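Local structure of prophenoloxidase b (Marsupenaeus japonicus, 3WKY) at residues P261-R274 and T377-D390. The protein is a hemolymph prophenoloxidase, the inactive precursor of a type 3 copper enzyme that probably oxidises monophenols and o-diphenols once activated. Numbering follows the deposited sequence.
Sequences PHLTTGNGQEWSSR and TSGVMGAVETAVRD. With NA (sodium ion), chain P.
W271 pushes the six-membered part of its indole into the bend made by V380, A383 and T386. CG1 of V380 and CG2 of T386 both lie over the ring, set toward its rim, with V380 CG1 3.7 Å above the plane, while the rim carbon CH2 reaches A383 CB at 3.6 Å. The oxygen of T386 also rests over the ring, near CH2; from there OG1 donates to V380 O in the carbonyl plane, and this bond helps hold the rotation that places CG2 between W271 and L263. P261 packs against the same methyl of V380, CB to CG1 3.6 Å. Beyond it, L263 CD1 sits 3.5 Å above one face of the R389 guanidinium, near its rim; R389 NH2 also makes a weak, bent bond to P261 O. Both segments are loops of the copper-containing domain of the hemocyanin fold, and 377-390 leads directly into helix 391-409, which supplies the copper-site residues F393 and H397. The loop backs the Cu2-O2 site as a second shell: the backbone oxygens of M381 and V384 hydrogen-bond to ND1 of the site histidines H361 and H199. At the start of that helix, R274 meets D390 end-on, NH1 to OD2 at 2.8 Å and NH2 to OD1 at 2.9 Å, the two flat groups only 15° from coplanar. CG of R274 is anti to the backbone N (chi1 -176°) and the chain bends at chi3, bringing both nitrogens onto the carboxylate. D390 OD1 additionally caps V392 N. At the far end, S272 OG donates to T377 O at 2.6 Å from above the carbonyl plane, S272 N bonds S378 O, and a water bridges S272 O to V380 N.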
loop_
_atom_site.group_PDB
_atom_site.type_symbol
_atom_site.label_atom_id
_atom_site.label_comp_id
_atom_site.label_asym_id
_atom_site.label_seq_id
_atom_site.Cartn_x
_atom_site.Cartn_y
_atom_site.Cartn_z
ATOM N N PRO A 261 26.758 13.756 4.793
ATOM C CA PRO A 261 27.540 14.838 5.417
ATOM C C PRO A 261 28.914 15.112 4.786
ATOM O O PRO A 261 29.421 16.239 4.893
ATOM C CB PRO A 261 27.703 14.358 6.872
ATOM C CG PRO A 261 27.553 12.857 6.799
ATOM C CD PRO A 261 26.506 12.636 5.719
ATOM N N HIS A 262 29.500 14.107 4.143
ATOM C CA HIS A 262 30.861 14.217 3.605
ATOM C C HIS A 262 31.873 14.630 4.679
ATOM O O HIS A 262 32.681 15.533 4.466
ATOM C CB HIS A 262 30.895 15.173 2.404
ATOM C CG HIS A 262 30.119 14.676 1.220
ATOM N ND1 HIS A 262 28.775 14.928 1.049
ATOM C CD2 HIS A 262 30.496 13.920 0.162
ATOM C CE1 HIS A 262 28.361 14.357 -0.070
ATOM N NE2 HIS A 262 29.386 13.746 -0.629
ATOM N N LEU A 263 31.807 13.968 5.831
ATOM C CA LEU A 263 32.714 14.230 6.957
ATOM C C LEU A 263 33.397 12.949 7.407
ATOM O O LEU A 263 32.775 11.883 7.419
ATOM C CB LEU A 263 31.948 14.804 8.150
ATOM C CG LEU A 263 31.286 16.175 7.982
ATOM C CD1 LEU A 263 30.520 16.530 9.249
ATOM C CD2 LEU A 263 32.313 17.260 7.652
ATOM N N THR A 264 34.664 13.059 7.811
ATOM C CA THR A 264 35.427 11.919 8.319
ATOM C C THR A 264 36.167 12.363 9.575
ATOM O O THR A 264 36.815 13.416 9.563
ATOM C CB THR A 264 36.454 11.443 7.277
ATOM O OG1 THR A 264 35.778 11.114 6.050
ATOM C CG2 THR A 264 37.231 10.221 7.778
ATOM N N THR A 265 36.073 11.590 10.656
ATOM C CA THR A 265 36.734 11.993 11.911
ATOM C C THR A 265 38.242 11.798 11.812
ATOM O O THR A 265 38.730 11.170 10.874
ATOM C CB THR A 265 36.250 11.201 13.139
ATOM O OG1 THR A 265 36.756 9.856 13.086
ATOM C CG2 THR A 265 34.728 11.188 13.226
ATOM N N GLY A 266 38.970 12.324 12.796
ATOM C CA GLY A 266 40.420 12.240 12.802
ATOM C C GLY A 266 40.929 10.831 13.024
ATOM O O GLY A 266 42.118 10.558 12.839
ATOM N N ASN A 267 40.036 9.936 13.431
ATOM C CA ASN A 267 40.377 8.526 13.533
ATOM C C ASN A 267 40.053 7.787 12.240
ATOM O O ASN A 267 40.030 6.557 12.213
ATOM C CB ASN A 267 39.649 7.866 14.711
ATOM C CG ASN A 267 40.066 8.437 16.052
ATOM O OD1 ASN A 267 39.224 8.863 16.848
ATOM N ND2 ASN A 267 41.367 8.450 16.311
ATOM N N GLY A 268 39.797 8.540 11.170
ATOM C CA GLY A 268 39.590 7.947 9.853
ATOM C C GLY A 268 38.200 7.376 9.645
ATOM O O GLY A 268 37.916 6.726 8.627
ATOM N N GLN A 269 37.325 7.632 10.614
ATOM C CA GLN A 269 35.966 7.113 10.593
ATOM C C GLN A 269 34.998 8.062 9.876
ATOM O O GLN A 269 34.633 9.102 10.431
ATOM C CB GLN A 269 35.504 6.894 12.031
ATOM C CG GLN A 269 36.304 5.847 12.778
ATOM C CD GLN A 269 35.531 4.551 12.953
ATOM O OE1 GLN A 269 34.612 4.470 13.775
ATOM N NE2 GLN A 269 35.891 3.531 12.173
ATOM N N GLU A 270 34.585 7.703 8.658
ATOM C CA GLU A 270 33.623 8.513 7.905
ATOM C C GLU A 270 32.219 8.416 8.505
ATOM O O GLU A 270 31.747 7.312 8.776
ATOM C CB GLU A 270 33.582 8.081 6.438
ATOM C CG GLU A 270 32.455 8.758 5.658
ATOM C CD GLU A 270 32.573 8.621 4.151
ATOM O OE1 GLU A 270 31.591 8.160 3.521
ATOM O OE2 GLU A 270 33.629 8.997 3.595
ATOM N N TRP A 271 31.561 9.559 8.717
ATOM C CA TRP A 271 30.230 9.574 9.301
ATOM C C TRP A 271 29.251 8.886 8.355
ATOM O O TRP A 271 29.306 9.073 7.133
ATOM C CB TRP A 271 29.744 11.013 9.545
ATOM C CG TRP A 271 30.488 11.732 10.651
ATOM C CD1 TRP A 271 31.722 12.317 10.568
ATOM C CD2 TRP A 271 30.033 11.939 12.001
ATOM N NE1 TRP A 271 32.068 12.861 11.785
ATOM C CE2 TRP A 271 31.049 12.653 12.677
ATOM C CE3 TRP A 271 28.867 11.597 12.697
ATOM C CZ2 TRP A 271 30.933 13.022 14.020
ATOM C CZ3 TRP A 271 28.759 11.954 14.029
ATOM C CH2 TRP A 271 29.789 12.662 14.680
ATOM N N SER A 272 28.333 8.124 8.932
ATOM C CA SER A 272 27.282 7.484 8.154
ATOM C C SER A 272 26.385 8.529 7.506
ATOM O O SER A 272 26.238 9.645 8.013
ATOM C CB SER A 272 26.459 6.563 9.047
ATOM O OG SER A 272 27.264 5.466 9.459
ATOM N N SER A 273 25.802 8.160 6.372
ATOM C CA SER A 273 24.867 9.025 5.664
ATOM C C SER A 273 23.461 8.449 5.817
ATOM O O SER A 273 23.274 7.382 6.408
ATOM C CB SER A 273 25.236 9.081 4.184
ATOM O OG SER A 273 26.544 9.604 3.992
ATOM N N ARG A 274 22.477 9.143 5.266
ATOM C CA ARG A 274 21.114 8.642 5.286
ATOM C C ARG A 274 20.518 8.880 3.915
ATOM O O ARG A 274 20.440 10.016 3.467
ATOM C CB ARG A 274 20.264 9.366 6.337
ATOM C CG ARG A 274 18.836 8.781 6.454
ATOM C CD ARG A 274 17.952 9.584 7.418
ATOM N NE ARG A 274 17.738 10.949 6.921
ATOM C CZ ARG A 274 18.371 12.038 7.358
ATOM N NH1 ARG A 274 19.268 11.960 8.337
ATOM N NH2 ARG A 274 18.100 13.219 6.809
ATOM N N THR A 377 28.970 3.286 11.656
ATOM C CA THR A 377 29.048 4.495 12.461
ATOM C C THR A 377 27.668 5.180 12.565
ATOM O O THR A 377 26.733 4.811 11.869
ATOM C CB THR A 377 30.070 5.477 11.813
ATOM O OG1 THR A 377 29.775 5.631 10.413
ATOM C CG2 THR A 377 31.489 4.940 11.932
ATOM N N SER A 378 27.538 6.170 13.438
ATOM C CA SER A 378 26.296 6.941 13.527
ATOM C C SER A 378 26.297 8.083 12.509
ATOM O O SER A 378 27.355 8.487 12.012
ATOM C CB SER A 378 26.119 7.500 14.935
ATOM O OG SER A 378 25.142 8.535 14.971
ATOM N N GLY A 379 25.113 8.591 12.174
ATOM C CA GLY A 379 25.024 9.766 11.320
ATOM C C GLY A 379 25.199 11.019 12.171
ATOM O O GLY A 379 25.280 10.919 13.399
ATOM N N VAL A 380 25.258 12.186 11.530
ATOM C CA VAL A 380 25.548 13.441 12.239
ATOM C C VAL A 380 24.500 13.877 13.268
ATOM O O VAL A 380 24.803 14.683 14.158
ATOM C CB VAL A 380 25.846 14.610 11.273
ATOM C CG1 VAL A 380 27.098 14.311 10.450
ATOM C CG2 VAL A 380 24.638 14.914 10.354
ATOM N N MET A 381 23.280 13.354 13.176
ATOM C CA MET A 381 22.254 13.686 14.178
ATOM C C MET A 381 22.627 13.184 15.570
ATOM O O MET A 381 22.055 13.628 16.563
ATOM C CB MET A 381 20.880 13.126 13.783
ATOM C CG MET A 381 20.150 14.003 12.781
ATOM S SD MET A 381 19.619 15.586 13.503
ATOM C CE MET A 381 18.204 15.072 14.470
ATOM N N GLY A 382 23.590 12.264 15.633
ATOM C CA GLY A 382 24.035 11.710 16.904
ATOM C C GLY A 382 25.005 12.585 17.714
ATOM O O GLY A 382 25.362 12.218 18.833
ATOM N N ALA A 383 25.420 13.732 17.178
ATOM C CA ALA A 383 26.443 14.552 17.857
ATOM C C ALA A 383 26.079 16.026 17.835
ATOM O O ALA A 383 25.632 16.525 16.807
ATOM C CB ALA A 383 27.796 14.344 17.194
ATOM N N VAL A 384 26.296 16.739 18.944
ATOM C CA VAL A 384 25.834 18.130 19.010
ATOM C C VAL A 384 26.597 19.074 18.106
ATOM O O VAL A 384 26.057 20.096 17.679
ATOM C CB VAL A 384 25.799 18.701 20.462
ATOM C CG1 VAL A 384 24.679 18.051 21.264
ATOM C CG2 VAL A 384 27.137 18.498 21.162
ATOM N N GLU A 385 27.854 18.761 17.821
ATOM C CA GLU A 385 28.640 19.665 16.993
ATOM C C GLU A 385 28.386 19.462 15.503
ATOM O O GLU A 385 28.869 20.251 14.686
ATOM C CB GLU A 385 30.142 19.582 17.328
ATOM C CG GLU A 385 30.851 18.298 16.876
ATOM C CD GLU A 385 30.602 17.091 17.769
ATOM O OE1 GLU A 385 29.688 17.100 18.629
ATOM O OE2 GLU A 385 31.342 16.101 17.611
ATOM N N THR A 386 27.614 18.430 15.146
ATOM C CA THR A 386 27.326 18.160 13.730
ATOM C C THR A 386 25.835 18.086 13.343
ATOM O O THR A 386 25.509 18.143 12.159
ATOM C CB THR A 386 27.970 16.824 13.263
ATOM O OG1 THR A 386 27.518 15.756 14.104
ATOM C CG2 THR A 386 29.510 16.901 13.289
ATOM N N ALA A 387 24.943 17.933 14.321
ATOM C CA ALA A 387 23.536 17.619 14.022
ATOM C C ALA A 387 22.814 18.691 13.212
ATOM O O ALA A 387 21.994 18.375 12.347
ATOM C CB ALA A 387 22.759 17.302 15.301
ATOM N N VAL A 388 23.131 19.962 13.470
ATOM C CA VAL A 388 22.476 21.075 12.767
ATOM C C VAL A 388 22.687 21.034 11.238
ATOM O O VAL A 388 21.852 21.529 10.478
ATOM C CB VAL A 388 22.914 22.429 13.383
ATOM C CG1 VAL A 388 22.391 23.630 12.576
ATOM C CG2 VAL A 388 22.417 22.512 14.824
ATOM N N ARG A 389 23.776 20.416 10.788
ATOM C CA ARG A 389 24.041 20.243 9.355
ATOM C C ARG A 389 22.902 19.543 8.605
ATOM O O ARG A 389 22.649 19.838 7.436
ATOM C CB ARG A 389 25.319 19.413 9.134
ATOM C CG ARG A 389 26.622 20.068 9.645
ATOM C CD ARG A 389 27.811 19.108 9.471
ATOM N NE ARG A 389 28.054 18.737 8.074
ATOM C CZ ARG A 389 28.942 19.332 7.276
ATOM N NH1 ARG A 389 29.669 20.358 7.716
ATOM N NH2 ARG A 389 29.101 18.907 6.031
ATOM N N ASP A 390 22.243 18.599 9.273
ATOM C CA ASP A 390 21.286 17.694 8.615
ATOM C C ASP A 390 19.935 18.384 8.492
ATOM O O ASP A 390 19.419 18.898 9.484
ATOM C CB ASP A 390 21.155 16.418 9.467
ATOM C CG ASP A 390 20.493 15.259 8.733
ATOM O OD1 ASP A 390 19.538 15.485 7.954
ATOM O OD2 ASP A 390 20.908 14.098 8.972
HETATM NA NA NA P . 36.039 8.915 15.662
HETATM O O HOH W 1 24.802 11.845 8.721
#